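Local coordinates for protein hydrolase, isochorismatase family (Pseudomonas putida KT2440, PDB 4H17) that probably acts as a hydrolase of the isochorismatase family, built on a Rossmann-like fold, though its own substrate is not established, at residues L21-S25 and G63-I67; L42-A48 and D156-D162. One frame throughout, in Å; residues are numbered along the deposited sequence. Where two conformers were deposited one is given.

Interaction 1. Residues L21-S25 and G63-I67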
loop_
_atom_site.group_PDB
_atom_site.type_symbol
_atom_site.label_atom_id
_atom_site.label_comp_id
_atom_site.label_asym_id
_atom_site.label_seq_id
_atom_site.Cartn_x
_atom_site.Cartn_y
_atom_site.Cartn_z
ATOM N N LEU A 21 -7.636 -23.147 -2.168
ATOM C CA LEU A 21 -7.812 -23.262 -0.712
ATOM C C LEU A 21 -7.070 -24.496 -0.158
ATOM O O LEU A 21 -6.469 -24.447 0.909
ATOM C CB LEU A 21 -9.294 -23.301 -0.348
ATOM C CG LEU A 21 -9.613 -23.377 1.139
ATOM C CD1 LEU A 21 -8.905 -22.246 1.899
ATOM C CD2 LEU A 21 -11.120 -23.339 1.359
ATOM N N SER A 22 -7.086 -25.590 -0.924
ATOM C CA SER A 22 -6.480 -26.848 -0.535
ATOM C C SER A 22 -4.977 -26.780 -0.346
ATOM O O SER A 22 -4.407 -27.650 0.336
ATOM C CB SER A 22 -6.820 -27.931 -1.564
ATOM O OG SER A 22 -6.309 -27.639 -2.851
ATOM N N HIS A 23 -4.325 -25.768 -0.912
ATOM C CA HIS A 23 -2.882 -25.592 -0.733
ATOM C C HIS A 23 -2.526 -24.275 -0.050
ATOM O O HIS A 23 -1.365 -23.857 -0.055
ATOM C CB HIS A 23 -2.195 -25.662 -2.088
ATOM C CG HIS A 23 -2.535 -26.880 -2.876
ATOM N ND1 HIS A 23 -2.414 -28.154 -2.367
ATOM C CD2 HIS A 23 -3.003 -27.021 -4.140
ATOM C CE1 HIS A 23 -2.792 -29.030 -3.285
ATOM N NE2 HIS A 23 -3.146 -28.367 -4.371
ATOM N N ALA A 24 -3.497 -23.660 0.611
ATOM C CA ALA A 24 -3.301 -22.303 1.127
ATOM C C ALA A 24 -3.422 -22.206 2.636
ATOM O O ALA A 24 -3.939 -23.095 3.264
ATOM C CB ALA A 24 -4.298 -21.357 0.474
ATOM N N SER A 25 -2.912 -21.097 3.165
ATOM C CA SER A 25 -3.206 -20.634 4.540
ATOM C C SER A 25 -4.205 -19.469 4.415
ATOM O O SER A 25 -4.044 -18.594 3.551
ATOM C CB SER A 25 -1.977 -20.127 5.249
ATOM O OG SER A 25 -0.933 -21.103 5.443
ATOM N N GLY A 63 -9.783 -28.527 6.662
ATOM C CA GLY A 63 -8.627 -28.623 7.570
ATOM C C GLY A 63 -7.449 -27.709 7.286
ATOM O O GLY A 63 -6.290 -28.075 7.551
ATOM N N ARG A 64 -7.713 -26.532 6.737
ATOM C CA ARG A 64 -6.647 -25.599 6.364
ATOM C C ARG A 64 -6.221 -24.734 7.575
ATOM O O ARG A 64 -7.010 -24.503 8.469
ATOM C CB ARG A 64 -7.121 -24.666 5.257
ATOM C CG ARG A 64 -7.755 -25.387 4.078
ATOM C CD ARG A 64 -6.860 -26.463 3.504
ATOM N NE ARG A 64 -5.520 -25.931 3.267
ATOM C CZ ARG A 64 -4.385 -26.631 3.344
ATOM N NH1 ARG A 64 -4.377 -27.931 3.593
ATOM N NH2 ARG A 64 -3.226 -26.035 3.119
ATOM N N PRO A 65 -4.971 -24.238 7.553
ATOM C CA PRO A 65 -4.484 -23.296 8.564
ATOM C C PRO A 65 -5.222 -22.007 8.462
ATOM O O PRO A 65 -5.430 -21.502 7.321
ATOM C CB PRO A 65 -3.003 -23.131 8.201
ATOM C CG PRO A 65 -2.671 -24.278 7.332
ATOM C CD PRO A 65 -3.929 -24.533 6.549
ATOM N N ILE A 66 -5.648 -21.481 9.621
ATOM C CA ILE A 66 -6.401 -20.260 9.649
ATOM C C ILE A 66 -5.783 -19.315 10.666
ATOM O O ILE A 66 -5.563 -19.688 11.833
ATOM C CB ILE A 66 -7.872 -20.514 10.060
ATOM C CG1 ILE A 66 -8.543 -21.493 9.082
ATOM C CG2 ILE A 66 -8.641 -19.207 10.212
ATOM C CD1 ILE A 66 -9.844 -22.092 9.589
ATOM N N ILE A 67 -5.522 -18.104 10.210
ATOM C CA ILE A 67 -4.881 -17.045 11.035
ATOM C C ILE A 67 -5.808 -15.848 11.146
ATOM O O ILE A 67 -6.266 -15.292 10.135
ATOM C CB ILE A 67 -3.585 -16.574 10.415
ATOM C CG1 ILE A 67 -2.592 -17.728 10.340
ATOM C CG2 ILE A 67 -3.084 -15.364 11.186
ATOM C CD1 ILE A 67 -1.347 -17.458 9.505
#

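Interaction 2. Residues L42-A48 and D156-D162. With EDO (1,2-ethanediol), chain H.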
loop_
_atom_site.group_PDB
_atom_site.type_symbol
_atom_site.label_atom_id
_atom_site.label_comp_id
_atom_site.label_asym_id
_atom_site.label_seq_id
_atom_site.Cartn_x
_atom_site.Cartn_y
_atom_site.Cartn_z
ATOM N N LEU A 42 -17.922 0.379 8.194
ATOM C CA LEU A 42 -17.513 0.109 6.815
ATOM C C LEU A 42 -18.732 -0.087 5.956
ATOM O O LEU A 42 -19.828 -0.350 6.485
ATOM C CB LEU A 42 -16.543 -1.049 6.678
ATOM C CG LEU A 42 -15.306 -0.881 7.573
ATOM C CD1 LEU A 42 -14.393 -2.094 7.394
ATOM C CD2 LEU A 42 -14.493 0.387 7.336
ATOM N N SER A 43 -18.540 0.039 4.645
ATOM C CA SER A 43 -19.637 -0.105 3.696
ATOM C C SER A 43 -19.678 -1.504 3.132
ATOM O O SER A 43 -18.648 -2.119 2.924
ATOM C CB SER A 43 -19.508 0.882 2.534
ATOM O OG SER A 43 -19.555 2.206 2.987
ATOM N N GLY A 44 -20.888 -1.996 2.888
ATOM C CA GLY A 44 -21.041 -3.348 2.368
ATOM C C GLY A 44 -20.606 -4.430 3.354
ATOM O O GLY A 44 -20.159 -5.499 2.930
HETATM N N MSE A 45 -20.800 -4.213 4.653
HETATM C CA MSE A 45 -20.336 -5.173 5.637
HETATM C C MSE A 45 -21.139 -6.415 5.703
HETATM O O MSE A 45 -20.587 -7.479 5.965
HETATM C CB MSE A 45 -20.273 -4.663 7.080
HETATM C CG MSE A 45 -19.088 -3.778 7.330
HETATM SE SE MSE A 45 -17.463 -4.867 7.074
HETATM C CE MSE A 45 -17.054 -5.301 8.932
ATOM N N ASP A 46 -22.462 -6.319 5.538
ATOM C CA ASP A 46 -23.294 -7.530 5.609
ATOM C C ASP A 46 -22.737 -8.635 4.709
ATOM O O ASP A 46 -22.591 -9.811 5.133
ATOM C CB ASP A 46 -24.730 -7.206 5.177
ATOM C CG ASP A 46 -25.499 -6.464 6.227
ATOM O OD1 ASP A 46 -24.953 -6.214 7.318
ATOM O OD2 ASP A 46 -26.666 -6.114 5.957
ATOM N N GLU A 47 -22.467 -8.272 3.447
ATOM C CA GLU A 47 -22.017 -9.271 2.504
ATOM C C GLU A 47 -20.573 -9.644 2.669
ATOM O O GLU A 47 -20.233 -10.795 2.507
ATOM C CB GLU A 47 -22.285 -8.896 1.052
ATOM C CG GLU A 47 -22.185 -10.096 0.099
ATOM C CD GLU A 47 -23.146 -11.259 0.426
ATOM O OE1 GLU A 47 -24.136 -11.062 1.175
ATOM O OE2 GLU A 47 -22.914 -12.393 -0.066
ATOM N N ALA A 48 -19.716 -8.680 3.030
ATOM C CA ALA A 48 -18.322 -9.029 3.310
ATOM C C ALA A 48 -18.198 -9.999 4.473
ATOM O O ALA A 48 -17.461 -11.002 4.364
ATOM C CB ALA A 48 -17.486 -7.809 3.586
ATOM N N ASP A 156 -14.574 -9.536 -2.298
ATOM C CA ASP A 156 -15.930 -9.436 -1.729
ATOM C C ASP A 156 -16.032 -9.960 -0.287
ATOM O O ASP A 156 -17.100 -10.017 0.304
ATOM C CB ASP A 156 -16.982 -10.046 -2.679
ATOM C CG ASP A 156 -16.758 -11.518 -2.955
ATOM O OD1 ASP A 156 -15.824 -12.128 -2.407
ATOM O OD2 ASP A 156 -17.546 -12.074 -3.756
ATOM N N ALA A 157 -14.865 -10.199 0.296
ATOM C CA ALA A 157 -14.713 -10.567 1.713
ATOM C C ALA A 157 -13.824 -9.521 2.399
ATOM O O ALA A 157 -13.110 -9.812 3.379
ATOM C CB ALA A 157 -14.120 -11.934 1.842
ATOM N N SER A 158 -13.863 -8.318 1.863
ATOM C CA SER A 158 -13.060 -7.192 2.360
ATOM C C SER A 158 -13.890 -5.938 2.135
ATOM O O SER A 158 -14.803 -5.912 1.275
ATOM C CB SER A 158 -11.706 -7.167 1.653
ATOM O OG SER A 158 -10.906 -6.025 2.053
ATOM N N ALA A 159 -13.609 -4.880 2.887
ATOM C CA ALA A 159 -14.356 -3.666 2.786
ATOM C C ALA A 159 -13.578 -2.486 3.264
ATOM O O ALA A 159 -12.554 -2.616 3.948
ATOM C CB ALA A 159 -15.664 -3.772 3.569
ATOM N N THR A 160 -14.108 -1.325 2.955
ATOM C CA THR A 160 -13.571 -0.080 3.432
ATOM C C THR A 160 -14.712 0.925 3.693
ATOM O O THR A 160 -15.904 0.540 3.834
ATOM C CB THR A 160 -12.490 0.428 2.472
ATOM O OG1 THR A 160 -11.871 1.599 3.019
ATOM C CG2 THR A 160 -13.061 0.733 1.131
ATOM N N ARG A 161 -14.322 2.175 3.887
ATOM C CA ARG A 161 -15.289 3.252 4.134
ATOM C C ARG A 161 -15.079 4.450 3.191
ATOM O O ARG A 161 -14.085 4.534 2.456
ATOM C CB ARG A 161 -15.227 3.657 5.583
ATOM C CG ARG A 161 -13.986 4.484 5.955
ATOM C CD ARG A 161 -13.871 4.746 7.455
ATOM N NE ARG A 161 -13.086 5.958 7.768
ATOM C CZ ARG A 161 -11.764 6.076 7.655
ATOM N NH1 ARG A 161 -11.008 5.049 7.260
ATOM N NH2 ARG A 161 -11.212 7.245 7.951
ATOM N N ASP A 162 -16.064 5.354 3.169
ATOM C CA ASP A 162 -15.920 6.616 2.489
ATOM C C ASP A 162 -14.700 7.341 3.013
ATOM O O ASP A 162 -14.531 7.482 4.233
ATOM C CB ASP A 162 -17.131 7.533 2.713
ATOM C CG ASP A 162 -18.425 7.058 2.048
ATOM O OD1 ASP A 162 -18.466 6.044 1.368
ATOM O OD2 ASP A 162 -19.436 7.768 2.227
HETATM C C1 EDO H . -17.533 -1.441 -0.874
HETATM O O1 EDO H . -18.808 -1.244 -0.235
HETATM C C2 EDO H . -16.636 -2.163 0.129
HETATM O O2 EDO H . -16.399 -1.389 1.307
#

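Interaction 1. Residues L21-S25 and G63-I67
R64 reaches across to the backbone of L21-S25 and grips A24 O side-on with two nitrogens. This happens where strands 24-29 and 66-71 begin, parallel neighbours in the central sheet of the Rossmann-like fold, joined through helix 45-61 as a beta-alpha-beta unit. R64 NE lies 3.2 Å from A24 O, close to the carbonyl plane, while R64 NH2 sits 3.0 Å from A24 O and well above that plane; both bonds are bent. One guanidinium face lies under S22 O, 3.2 Å from R64 CZ, and P65 CD packs off-centre on the opposite face. Bends at chi2 (-54°) and chi3 (-49°) turn the guanidinium back to the A24 carbonyl. R64 CG passes L21 CD1 at 4.0 Å, the two side chains running in opposite directions. Putting an alanine here would probably leave A24 O without both donors and open a gap beside L21. Further out, H123 touches R64, and G63 ends helix 45-61 in a Schellman motif, from which the chain runs on into R64 and strand 66-71. L21 packs on A58 of that helix. Sheet pairing follows, with P65 and I67 both bonded through their backbones to L26, and the P65 ring lies beside S25, its CB 4.0 Å from S25 OG.

Interaction 2. Residues L42-A48 and D156-D162
S43 N donates to T160 O at 2.8 Å, the one direct hydrogen bond between these two segments. It is almost straight, 175° at the hydrogen, and approaches nearly in line with the carbonyl. The next backbone groups along, S43 O and T160 N, do not meet directly: a molecule of 1,2-ethanediol, probably from the crystallisation liquor, sits between them. T160 N gives a straight bond to its O2 at 2.8 Å, and O2 in turn donates to S43 O at 2.9 Å. The diol's O1 adds a weak bond to the same carbonyl. A further polar contact is of the CH...O kind, with A48 CA 3.4 Å from D156 O, an oxygen that also accepts from N51 ND2.

The segments join the start of helix 45-61, with G44 as its N-cap, to the end of strand 150-159, an inner strand of the parallel sheet between 125-131 and 189-191 in this Rossmann-like fold. Here the chain leaves the strand for the small hairpin of strands 163-165 and 168-170.

Apolar packing centres on the methyl of A159, which points into the other segment. L42 CB, the selenium of selenomethionine M45 (4.1 Å from A159 CB) and A48 CB gather round it, and F131 of strand 125-131 touches L42, M45 and A159. M45 is bent at chi2 (-64°), which folds its selenium back to this methyl. L42 lies across the T160 carbonyl, its CB 3.3 Å from T160 O, and sends CD2 alongside R161 CB.

Charged ends turn elsewhere. E47 forms a salt bridge with R54, D162 OD1 accepts from A172 N, and the extended R161 carries its guanidinium to D185 of the second subunit, where NH2 makes a salt bridge with OD1.

How the interactions relate
Both contacts reach the same parallel sheet, and helix 45-61 ties them together: interaction 2 uses its first turn, while interaction 1 picks up the chain just after its last. Their centres lie about 23 Å apart on opposite sides of the chain's centre, and they do not touch. Interaction 1, at the starting ends of two strands, is only partly buried, and an arginine side chain bonded to backbone oxygen dominates it. Interaction 2 is mostly buried and is made of apolar packing round an alanine methyl and a backbone-to-backbone bond, with a bound diol filling in a second link. It alone extends to the second subunit; no other protein chain of the assembly touches interaction 1.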